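Uncharacterized protein (Thermus thermophilus HB8, PDB 6SCE) is a DNA nuclease of type III CRISPR defence that is activated by cyclic oligoadenylate, which probably binds at its CARF region. Local coordinates at residues V5-L10 against V35-P40; D13-Y18 against E141-L146; K71-A76 against V94-H99; E80-L85 against G104-L109. All coordinates share one frame; numbering follows the deposited sequence.

Contact 1 of 4, residues V5-L10 against V35-P40; sequences VYLCLL and VFYSFP
Five main-chain hydrogen bonds join strand 5-10 to residues 35-39 in parallel, beginning with Val-35 N to Tyr-6 O (2.8 Å) and ending with Phe-39 N to Leu-10 O (3.0 Å). Both of these, and the bond from Cys-8 N to Val-35 O, run nearly along the acceptor C=O axis. Tyr-37 N and Leu-10 N instead stand above the carbonyl planes of Cys-8 and Tyr-37, 35° and 48° out of them. The strands belong to a beta-alpha-beta unit of a Rossmann-like sheet, and its helix 15-28 lies on the face carrying Cys-8 and Leu-10; there Tyr-6 OH is hydrogen-bonded to Ala-17 O and Asn-84 ND2. Apolar contacts on that face centre on Phe-36, whose CD1 meets Cys-8 CB at 3.7 Å; the Leu-10 side chain crosses it obliquely, Leu-10 CD2 lying 4.0 Å from Phe-36 CB. The sulfur-aromatic contact is edge-on, with Cys-8 SG 5.1 Å from the centroid of the Phe-36 ring. Over the other face Tyr-37 lies alongside Leu-7, pointing the same way, and its OH approaches Leu-7 CD2 to 3.7 Å. Phe-39 turns the edge of its ring to Leu-10 O, which lies 3.2 Å from CD1, and also packs against Trp-92.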
# COMPACT_ATOMS: atom_id res chain seq x y z
N VAL A 5 6.27 32.61 -5.92
CA VAL A 5 6.85 31.72 -4.93
C VAL A 5 6.13 30.37 -5.06
O VAL A 5 4.92 30.32 -5.25
CB VAL A 5 6.77 32.29 -3.50
CG1 VAL A 5 7.13 31.26 -2.46
CG2 VAL A 5 7.68 33.52 -3.36
N TYR A 6 6.91 29.31 -5.00
CA TYR A 6 6.39 27.95 -5.04
C TYR A 6 6.26 27.46 -3.65
O TYR A 6 7.25 27.34 -2.95
CB TYR A 6 7.35 27.06 -5.83
CG TYR A 6 6.91 25.64 -6.08
CD1 TYR A 6 5.63 25.33 -6.49
CD2 TYR A 6 7.81 24.60 -5.95
CE1 TYR A 6 5.24 24.02 -6.76
CE2 TYR A 6 7.44 23.29 -6.21
CZ TYR A 6 6.17 23.00 -6.60
OH TYR A 6 5.85 21.69 -6.89
N LEU A 7 5.03 27.11 -3.26
CA LEU A 7 4.73 26.47 -1.97
C LEU A 7 4.31 25.02 -2.22
O LEU A 7 3.40 24.77 -2.98
CB LEU A 7 3.55 27.18 -1.29
CG LEU A 7 3.77 28.69 -1.01
CD1 LEU A 7 2.62 29.24 -0.20
CD2 LEU A 7 5.07 28.97 -0.32
N CYS A 8 4.95 24.07 -1.55
CA CYS A 8 4.82 22.66 -1.97
C CYS A 8 4.89 21.69 -0.80
O CYS A 8 5.90 21.59 -0.11
CB CYS A 8 5.94 22.38 -2.96
SG CYS A 8 5.89 20.79 -3.81
N LEU A 9 3.84 20.91 -0.63
CA LEU A 9 3.88 19.79 0.28
C LEU A 9 4.90 18.79 -0.27
O LEU A 9 4.93 18.50 -1.47
CB LEU A 9 2.50 19.14 0.40
CG LEU A 9 1.32 19.98 0.85
CD1 LEU A 9 0.08 19.08 0.93
CD2 LEU A 9 1.63 20.61 2.20
N LEU A 10 5.75 18.27 0.59
CA LEU A 10 6.81 17.36 0.18
C LEU A 10 6.79 16.08 1.01
O LEU A 10 7.12 16.09 2.21
CB LEU A 10 8.16 18.05 0.28
CG LEU A 10 9.36 17.26 -0.22
CD1 LEU A 10 9.20 16.98 -1.72
CD2 LEU A 10 10.66 18.00 0.11
N VAL A 35 9.28 26.89 -1.14
CA VAL A 35 9.14 26.53 0.25
C VAL A 35 8.51 25.14 0.29
O VAL A 35 7.43 24.94 -0.26
CB VAL A 35 8.24 27.54 1.01
CG1 VAL A 35 8.14 27.17 2.47
CG2 VAL A 35 8.75 28.97 0.87
N PHE A 36 9.17 24.22 0.96
CA PHE A 36 8.68 22.87 1.08
C PHE A 36 8.19 22.58 2.49
O PHE A 36 8.93 22.73 3.44
CB PHE A 36 9.76 21.90 0.70
CG PHE A 36 10.15 22.02 -0.73
CD1 PHE A 36 9.29 21.57 -1.72
CD2 PHE A 36 11.29 22.69 -1.09
CE1 PHE A 36 9.62 21.72 -3.07
CE2 PHE A 36 11.62 22.86 -2.43
CZ PHE A 36 10.79 22.38 -3.42
N TYR A 37 6.96 22.14 2.59
CA TYR A 37 6.39 21.72 3.87
C TYR A 37 6.55 20.22 3.91
O TYR A 37 5.76 19.44 3.33
CB TYR A 37 4.95 22.20 3.96
CG TYR A 37 4.84 23.69 3.77
CD1 TYR A 37 5.06 24.58 4.83
CD2 TYR A 37 4.56 24.23 2.52
CE1 TYR A 37 4.98 25.96 4.63
CE2 TYR A 37 4.47 25.59 2.33
CZ TYR A 37 4.70 26.44 3.37
OH TYR A 37 4.64 27.76 3.12
N SER A 38 7.64 19.81 4.53
CA SER A 38 8.11 18.48 4.36
C SER A 38 7.72 17.59 5.52
O SER A 38 7.65 18.02 6.71
CB SER A 38 9.61 18.48 4.12
OG SER A 38 10.26 18.67 5.33
N PHE A 39 7.46 16.35 5.14
CA PHE A 39 7.29 15.26 6.07
C PHE A 39 8.58 14.48 6.15
O PHE A 39 9.28 14.37 5.16
CB PHE A 39 6.19 14.33 5.55
CG PHE A 39 4.89 15.02 5.37
CD1 PHE A 39 4.60 15.67 4.18
CD2 PHE A 39 3.98 15.11 6.43
CE1 PHE A 39 3.40 16.35 4.02
CE2 PHE A 39 2.78 15.79 6.27
CZ PHE A 39 2.48 16.40 5.05
N PRO A 40 8.86 13.86 7.32
CA PRO A 40 10.06 13.04 7.42
C PRO A 40 10.05 11.92 6.41
O PRO A 40 9.01 11.28 6.22
CB PRO A 40 9.99 12.51 8.87
CG PRO A 40 9.22 13.58 9.60
CD PRO A 40 8.13 13.93 8.60

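Contact 2 of 4, residues D13-Y18 against E141-L146; sequences DPAPAY and EEYARL. With nucleotides of chain B.
The edge of the Tyr-143 ring faces an adenine, that of nucleotide A2 of chain B, and Tyr-143 OH accepts a nearly straight hydrogen bond (171°) from A2 N6 at 3.0 Å; the same hydroxyl is bonded to Gly-186 O. Over one face of this adenine lies Pro-16, its CD 3.7 Å from A2 C5, while Ala-15 CB comes to 3.3 Å from A2 N6. At its own edge the Tyr-18 ring meets the Glu-142 carboxylate, the two planes 87° apart. Tyr-18 OH donates a very short bond of 2.5 Å to Glu-142 OE2, reaching it from above the carboxylate plane, and Glu-142 OE1 is held by Lys-22 and Thr-139 N. Leu-146 CD1 packs 3.8 Å from Tyr-18 CD2. An alanine here in place of Tyr-18 would lose both the bond to Glu-142 and the packing on Leu-146, and would probably loosen the junction of the two helices. Asp-13 OD1, through its anti lone pair, accepts a capping bond from Ala-15 N, and Asp-13 N donates to A2 OP1 at 2.8 Å. A phosphate bound just before one helix and an adenine amino group bonded by a residue of another are consistent with a CARF pocket for cyclic oligoadenylate.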
# COMPACT_ATOMS: atom_id res chain seq x y z
N ASP A 13 8.32 11.06 -2.19
CA ASP A 13 8.77 11.11 -3.56
C ASP A 13 8.97 12.55 -4.09
O ASP A 13 8.04 13.33 -4.09
CB ASP A 13 7.83 10.36 -4.49
CG ASP A 13 8.57 9.80 -5.66
OD1 ASP A 13 9.01 10.60 -6.51
OD2 ASP A 13 8.76 8.56 -5.70
N PRO A 14 10.17 12.87 -4.55
CA PRO A 14 10.41 14.24 -5.03
C PRO A 14 9.83 14.51 -6.41
O PRO A 14 9.72 15.67 -6.82
CB PRO A 14 11.94 14.33 -5.06
CG PRO A 14 12.37 12.94 -5.32
CD PRO A 14 11.41 12.09 -4.53
N ALA A 15 9.47 13.46 -7.13
CA ALA A 15 9.05 13.67 -8.53
C ALA A 15 7.82 14.57 -8.72
O ALA A 15 7.82 15.44 -9.60
CB ALA A 15 8.87 12.36 -9.24
N PRO A 16 6.75 14.38 -7.93
CA PRO A 16 5.62 15.30 -8.13
C PRO A 16 5.92 16.73 -7.70
O PRO A 16 5.36 17.65 -8.25
CB PRO A 16 4.50 14.71 -7.27
CG PRO A 16 5.19 13.81 -6.31
CD PRO A 16 6.40 13.26 -7.03
N ALA A 17 6.83 16.89 -6.73
CA ALA A 17 7.25 18.23 -6.29
C ALA A 17 8.03 18.92 -7.41
O ALA A 17 7.85 20.12 -7.69
CB ALA A 17 8.12 18.11 -5.04
N TYR A 18 8.92 18.16 -8.03
CA TYR A 18 9.69 18.67 -9.17
C TYR A 18 8.81 18.96 -10.37
O TYR A 18 8.89 20.05 -10.97
CB TYR A 18 10.83 17.73 -9.51
CG TYR A 18 11.65 18.19 -10.69
CD1 TYR A 18 12.17 19.48 -10.75
CD2 TYR A 18 11.91 17.33 -11.74
CE1 TYR A 18 12.94 19.89 -11.83
CE2 TYR A 18 12.67 17.73 -12.82
CZ TYR A 18 13.18 19.02 -12.87
OH TYR A 18 13.94 19.40 -13.96
N GLU A 141 16.31 11.42 -17.98
CA GLU A 141 17.49 11.96 -17.30
C GLU A 141 17.10 12.59 -15.96
O GLU A 141 17.86 12.52 -14.99
CB GLU A 141 18.15 13.01 -18.17
CG GLU A 141 18.87 12.44 -19.37
CD GLU A 141 17.95 11.84 -20.41
OE1 GLU A 141 16.78 12.33 -20.60
OE2 GLU A 141 18.42 10.84 -21.03
N GLU A 142 15.94 13.23 -15.94
CA GLU A 142 15.43 13.83 -14.66
C GLU A 142 15.14 12.71 -13.64
O GLU A 142 15.53 12.81 -12.49
CB GLU A 142 14.23 14.69 -14.96
CG GLU A 142 14.62 16.05 -15.52
CD GLU A 142 13.49 16.86 -16.09
OE1 GLU A 142 12.49 16.28 -16.56
OE2 GLU A 142 13.60 18.13 -16.07
N TYR A 143 14.47 11.62 -14.06
CA TYR A 143 14.31 10.48 -13.16
C TYR A 143 15.61 9.87 -12.71
O TYR A 143 15.74 9.48 -11.56
CB TYR A 143 13.41 9.43 -13.79
CG TYR A 143 11.96 9.69 -13.61
CD1 TYR A 143 11.38 9.62 -12.35
CD2 TYR A 143 11.16 10.04 -14.66
CE1 TYR A 143 10.03 9.82 -12.17
CE2 TYR A 143 9.80 10.23 -14.49
CZ TYR A 143 9.25 10.15 -13.24
OH TYR A 143 7.89 10.39 -13.06
N ALA A 144 16.60 9.79 -13.61
CA ALA A 144 17.88 9.22 -13.24
C ALA A 144 18.57 10.04 -12.17
O ALA A 144 19.15 9.48 -11.21
CB ALA A 144 18.79 9.08 -14.47
N ARG A 145 18.50 11.36 -12.27
CA ARG A 145 19.20 12.14 -11.25
C ARG A 145 18.42 12.17 -9.91
O ARG A 145 19.02 12.30 -8.86
CB ARG A 145 19.60 13.54 -11.76
CG ARG A 145 18.45 14.48 -12.05
CD ARG A 145 18.93 15.89 -12.43
NE ARG A 145 19.78 16.43 -11.40
CZ ARG A 145 20.67 17.39 -11.56
NH1 ARG A 145 20.79 18.03 -12.73
NH2 ARG A 145 21.39 17.75 -10.50
N LEU A 146 17.10 12.02 -9.95
CA LEU A 146 16.26 12.01 -8.74
C LEU A 146 16.15 10.65 -8.06
O LEU A 146 16.01 10.61 -6.85
CB LEU A 146 14.83 12.49 -9.07
CG LEU A 146 14.67 13.98 -9.47
CD1 LEU A 146 13.24 14.31 -9.79
CD2 LEU A 146 15.20 14.84 -8.34
P A B 2 4.47 11.45 -1.68
OP1 A B 2 5.60 10.47 -1.76
OP2 A B 2 4.70 12.93 -1.67
O5' A B 2 3.48 11.12 -2.90
C5' A B 2 2.43 12.07 -3.20
C4' A B 2 1.67 11.60 -4.42
O4' A B 2 2.55 11.66 -5.57
C3' A B 2 1.13 10.18 -4.35
O3' A B 2 -0.18 10.09 -4.91
C2' A B 2 2.10 9.40 -5.24
O2' A B 2 1.49 8.28 -5.86
C1' A B 2 2.46 10.45 -6.28
N9 A B 2 3.69 10.20 -7.00
C8 A B 2 4.74 9.39 -6.63
N7 A B 2 5.68 9.33 -7.54
C5 A B 2 5.22 10.13 -8.57
C6 A B 2 5.76 10.45 -9.83
N6 A B 2 6.89 9.94 -10.31
N1 A B 2 5.05 11.31 -10.61
C2 A B 2 3.87 11.74 -10.16
N3 A B 2 3.25 11.50 -9.00
C4 A B 2 3.99 10.66 -8.25
O HOH W 1 6.46 13.41 -12.01

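Contact 3 of 4, residues K71-A76 against V94-H99; sequences KGLEEA and VRFLGH
Arg-95 is the first residue of segment 94-99 to reach the loop 71-76. Its chain bends at chi3 and turns one face of the guanidinium to Leu-73, whose CD1 stands 3.4 Å from Arg-95 NH2; the charged group is also tied through NH1 to Tyr-91 OH. The next residue, Phe-96, brings its ring against the backbone of the loop. Gly-72 CA lies 3.7 Å from Phe-96 CZ, and Gly-72 O sits over one face of the ring. A beta carbon on Gly-72 would fall only 2.3 Å from Phe-96 CZ, so the absence of a side chain is what admits the ring. Leu-73 CD2 touches Phe-96 CD1 obliquely, and Tyr-37 meets the same ring edge-to-face. Helix 90-100 is the crossover helix of the beta-alpha-beta unit between strands 81-84 and 105-111, and the loop that leads from strand 64-67 into strand 81-84 passes along its flank. His-99 carries the polar part of the contact. With CG anti to the backbone N (chi1 179°), its ring slides beneath Leu-73, whose CA stands over the centre of one face, 3.8 Å from the ring centroid in a CH-pi contact. His-99 NE2 donates to Glu-74 O at 2.8 Å, the acceptor near the ring plane but the donor 60° out of the carbonyl plane. An alanine here in place of His-99 would lose that hydrogen bond and the flat surface under Leu-73, and would probably leave the loop less firmly held. Leu-73 CD2 packs over the same face near its CB end, 3.7 Å from His-99 CB.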
# COMPACT_ATOMS: atom_id res chain seq x y z
N LYS A 71 3.31 25.97 9.60
CA LYS A 71 3.77 27.26 9.08
C LYS A 71 3.20 27.57 7.71
O LYS A 71 3.16 28.72 7.29
CB LYS A 71 5.31 27.33 9.07
CG LYS A 71 5.91 27.48 10.47
CD LYS A 71 5.46 28.81 11.09
N GLY A 72 2.73 26.55 7.00
CA GLY A 72 2.07 26.76 5.73
C GLY A 72 0.69 27.32 5.87
O GLY A 72 0.10 27.76 4.88
N LEU A 73 0.14 27.30 7.09
CA LEU A 73 -1.15 27.92 7.39
C LEU A 73 -0.98 29.34 7.95
O LEU A 73 -1.38 29.65 9.08
CB LEU A 73 -1.94 27.04 8.37
CG LEU A 73 -2.15 25.61 7.88
CD1 LEU A 73 -2.91 24.80 8.93
CD2 LEU A 73 -2.90 25.57 6.55
N GLU A 74 -0.39 30.21 7.14
CA GLU A 74 -0.16 31.63 7.49
C GLU A 74 -0.31 32.45 6.22
O GLU A 74 -0.39 31.90 5.12
CB GLU A 74 1.23 31.82 8.09
CG GLU A 74 1.42 31.02 9.37
CD GLU A 74 2.69 31.32 10.14
OE1 GLU A 74 3.58 32.01 9.58
OE2 GLU A 74 2.81 30.84 11.30
N GLU A 75 -0.36 33.77 6.35
CA GLU A 75 -0.47 34.62 5.19
C GLU A 75 0.79 34.51 4.31
O GLU A 75 1.89 34.29 4.81
CB GLU A 75 -0.76 36.09 5.58
CG GLU A 75 0.25 36.75 6.50
CD GLU A 75 -0.07 36.58 7.98
OE1 GLU A 75 0.07 35.44 8.49
OE2 GLU A 75 -0.46 37.57 8.63
N ALA A 76 0.61 34.65 3.01
CA ALA A 76 1.75 34.69 2.09
C ALA A 76 2.51 36.00 2.27
O ALA A 76 1.91 37.01 2.60
CB ALA A 76 1.27 34.56 0.65
N VAL A 94 -5.98 18.64 2.17
CA VAL A 94 -7.29 19.16 2.53
C VAL A 94 -7.17 20.45 3.36
O VAL A 94 -7.88 21.43 3.07
CB VAL A 94 -8.12 18.13 3.28
CG1 VAL A 94 -9.35 18.77 3.89
CG2 VAL A 94 -8.52 16.99 2.36
N ARG A 95 -6.30 20.44 4.35
CA ARG A 95 -6.11 21.61 5.22
C ARG A 95 -5.51 22.81 4.47
O ARG A 95 -5.99 23.95 4.62
CB ARG A 95 -5.27 21.26 6.40
CG ARG A 95 -6.03 20.27 7.30
CD ARG A 95 -5.50 20.17 8.68
NE ARG A 95 -5.56 21.47 9.35
CZ ARG A 95 -4.89 21.75 10.45
NH1 ARG A 95 -4.16 20.82 11.04
NH2 ARG A 95 -4.96 22.97 10.97
N PHE A 96 -4.52 22.56 3.63
CA PHE A 96 -3.96 23.62 2.79
C PHE A 96 -4.97 24.15 1.81
O PHE A 96 -5.01 25.35 1.56
CB PHE A 96 -2.72 23.13 2.03
CG PHE A 96 -1.45 23.31 2.79
CD1 PHE A 96 -1.32 22.82 4.08
CD2 PHE A 96 -0.36 23.94 2.21
CE1 PHE A 96 -0.15 22.97 4.78
CE2 PHE A 96 0.81 24.10 2.92
CZ PHE A 96 0.93 23.59 4.20
N LEU A 97 -5.82 23.29 1.24
CA LEU A 97 -6.79 23.78 0.28
C LEU A 97 -7.74 24.76 0.98
O LEU A 97 -8.08 25.81 0.41
CB LEU A 97 -7.60 22.68 -0.34
CG LEU A 97 -8.71 23.09 -1.30
CD1 LEU A 97 -8.17 23.85 -2.50
CD2 LEU A 97 -9.47 21.85 -1.73
N GLY A 98 -8.16 24.43 2.21
CA GLY A 98 -9.04 25.36 2.97
C GLY A 98 -8.42 26.75 3.12
O GLY A 98 -9.08 27.76 2.95
N HIS A 99 -7.13 26.78 3.43
CA HIS A 99 -6.41 28.00 3.73
C HIS A 99 -6.05 28.80 2.48
O HIS A 99 -6.14 30.04 2.49
CB HIS A 99 -5.15 27.64 4.52
CG HIS A 99 -4.30 28.82 4.89
ND1 HIS A 99 -4.51 29.59 6.02
CD2 HIS A 99 -3.21 29.35 4.28
CE1 HIS A 99 -3.60 30.54 6.09
NE2 HIS A 99 -2.80 30.42 5.05

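Contact 4 of 4, residues E80-L85 against G104-L109; sequences EVWVNL and GARVFL
Packing is tightest where Leu-85 follows strand 81-84. Its CD1 presses on Val-107 CG1 at 3.4 Å, closer than usual van der Waals contact, and its CB meets Leu-109 CD2 at 3.5 Å, with Leu-85 itself packed under helix 90-100. On the opposite face Phe-108 takes the crowded first torsion, CG between the backbone N and the carbonyl carbon (chi1 73°). This brings its CD1 to 3.4 Å from Val-83 O and sets the ring nearly flat against the Asn-84 amide, the two planes 21° apart. That amide is itself fixed: Asn-84 ND2 is hydrogen-bonded to Tyr-6 OH, and Asn-84 OD1 accepts from Thr-86 N. The other end is partly exposed at Glu-80, Gly-104 and Arg-106. Contact is still close where Arg-106, extended from CG to NE, lays its CD over one face of the six-membered ring of Trp-82, 3.5 Å from the centroid in a CH-pi contact, with guanidinium and indole planes 18° apart. The looseness lies beyond the ring, in a long salt bridge of 3.4 Å from Arg-106 NH1 to Glu-80 OE1. Joining both parts are five backbone hydrogen bonds, all nearly along the C=O axes, the shortest from Val-83 N to Arg-106 O at 2.7 Å. Helix 90-100 connects these neighbouring parallel strands as the crossover of a beta-alpha-beta unit, and the chemistry implies that backbone bonds and apolar contacts carry the pairing, while the ion pair probably adds modestly at its margin.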
# COMPACT_ATOMS: atom_id res chain seq x y z
N GLU A 80 2.34 36.59 -5.35
CA GLU A 80 1.77 35.48 -6.10
C GLU A 80 2.42 34.16 -5.66
O GLU A 80 3.63 34.03 -5.69
CB GLU A 80 1.95 35.66 -7.61
CG GLU A 80 1.18 36.83 -8.24
CD GLU A 80 -0.33 36.82 -8.00
OE1 GLU A 80 -0.97 35.74 -7.95
OE2 GLU A 80 -0.91 37.92 -7.87
N VAL A 81 1.61 33.24 -5.16
CA VAL A 81 2.13 31.94 -4.76
C VAL A 81 1.45 30.87 -5.60
O VAL A 81 0.27 31.01 -5.97
CB VAL A 81 2.01 31.65 -3.24
CG1 VAL A 81 2.86 32.61 -2.41
CG2 VAL A 81 0.58 31.65 -2.76
N TRP A 82 2.20 29.81 -5.88
CA TRP A 82 1.68 28.63 -6.55
C TRP A 82 1.80 27.51 -5.54
O TRP A 82 2.88 27.24 -5.04
CB TRP A 82 2.49 28.29 -7.79
CG TRP A 82 2.31 29.31 -8.87
CD1 TRP A 82 2.72 30.61 -8.84
CD2 TRP A 82 1.70 29.10 -10.13
NE1 TRP A 82 2.39 31.22 -10.03
CE2 TRP A 82 1.74 30.32 -10.82
CE3 TRP A 82 1.12 28.00 -10.75
CZ2 TRP A 82 1.24 30.46 -12.10
CZ3 TRP A 82 0.61 28.15 -12.01
CH2 TRP A 82 0.69 29.37 -12.68
N VAL A 83 0.67 26.88 -5.23
CA VAL A 83 0.65 25.91 -4.15
C VAL A 83 0.34 24.52 -4.69
O VAL A 83 -0.75 24.29 -5.19
CB VAL A 83 -0.41 26.29 -3.10
CG1 VAL A 83 -0.32 25.41 -1.89
CG2 VAL A 83 -0.24 27.74 -2.69
N ASN A 84 1.31 23.59 -4.55
CA ASN A 84 1.15 22.21 -5.02
C ASN A 84 0.73 21.34 -3.85
O ASN A 84 1.48 21.21 -2.92
CB ASN A 84 2.48 21.74 -5.65
CG ASN A 84 2.42 20.33 -6.24
OD1 ASN A 84 1.41 19.64 -6.16
ND2 ASN A 84 3.55 19.88 -6.82
N LEU A 85 -0.46 20.73 -3.94
CA LEU A 85 -1.01 19.89 -2.84
C LEU A 85 -0.88 18.39 -3.02
O LEU A 85 -1.42 17.61 -2.23
CB LEU A 85 -2.48 20.22 -2.64
CG LEU A 85 -2.81 21.69 -2.39
CD1 LEU A 85 -4.29 21.85 -2.14
CD2 LEU A 85 -1.97 22.25 -1.29
N GLY A 104 -4.18 36.04 -4.55
CA GLY A 104 -2.73 35.97 -4.62
C GLY A 104 -2.20 34.52 -4.66
O GLY A 104 -0.99 34.31 -4.58
N ALA A 105 -3.10 33.55 -4.83
CA ALA A 105 -2.72 32.11 -4.77
C ALA A 105 -3.29 31.33 -5.91
O ALA A 105 -4.42 31.55 -6.31
CB ALA A 105 -3.17 31.50 -3.46
N ARG A 106 -2.48 30.45 -6.49
CA ARG A 106 -2.97 29.49 -7.46
C ARG A 106 -2.71 28.14 -6.80
O ARG A 106 -1.61 27.89 -6.35
CB ARG A 106 -2.24 29.59 -8.79
CG ARG A 106 -2.61 30.84 -9.62
CD ARG A 106 -1.89 30.92 -10.95
NE ARG A 106 -2.21 32.15 -11.70
CZ ARG A 106 -1.68 33.36 -11.47
NH1 ARG A 106 -0.77 33.56 -10.51
NH2 ARG A 106 -2.06 34.40 -12.20
N VAL A 107 -3.72 27.28 -6.73
CA VAL A 107 -3.60 26.01 -6.03
C VAL A 107 -3.82 24.90 -7.04
O VAL A 107 -4.75 24.94 -7.84
CB VAL A 107 -4.64 25.90 -4.90
CG1 VAL A 107 -4.48 24.59 -4.14
CG2 VAL A 107 -4.49 27.08 -3.96
N PHE A 108 -2.95 23.89 -7.01
CA PHE A 108 -3.04 22.82 -7.98
C PHE A 108 -2.49 21.50 -7.44
O PHE A 108 -1.91 21.45 -6.36
CB PHE A 108 -2.32 23.23 -9.27
CG PHE A 108 -0.82 23.25 -9.18
CD1 PHE A 108 -0.15 24.29 -8.56
CD2 PHE A 108 -0.08 22.28 -9.82
CE1 PHE A 108 1.23 24.32 -8.49
CE2 PHE A 108 1.31 22.30 -9.78
CZ PHE A 108 1.96 23.34 -9.13
N LEU A 109 -2.74 20.45 -8.20
CA LEU A 109 -2.23 19.08 -7.95
C LEU A 109 -1.58 18.63 -9.24
O LEU A 109 -1.94 19.14 -10.31
CB LEU A 109 -3.41 18.12 -7.77
CG LEU A 109 -4.50 18.42 -6.79
CD1 LEU A 109 -5.57 17.36 -6.81
CD2 LEU A 109 -3.81 18.50 -5.43

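Overall arrangement
Contacts 1 and 4 are buried parallel pairings in one sheet, joined where strand 5-10 lies beside strand 81-84; Leu-7 N and Trp-82 O are a probable hydrogen bond between them. Both rest on backbone bonds and largely apolar side chains, contact 4 adding an ion pair at its partly exposed end. Contact 3 flanks the face that bears Leu-9 and Tyr-37, meeting contact 1 through Phe-96 and contact 4 through Leu-85; partly buried, it trades backbone pairing for one histidine bond and ring contacts. Contact 2, also buried, lies on the other side of the sheet, with Ala-17 against Cys-8 and Leu-10, and is the one that touches the nucleotide. Contacts 2 and 3 do not touch, their nearest atoms about 12 Å apart.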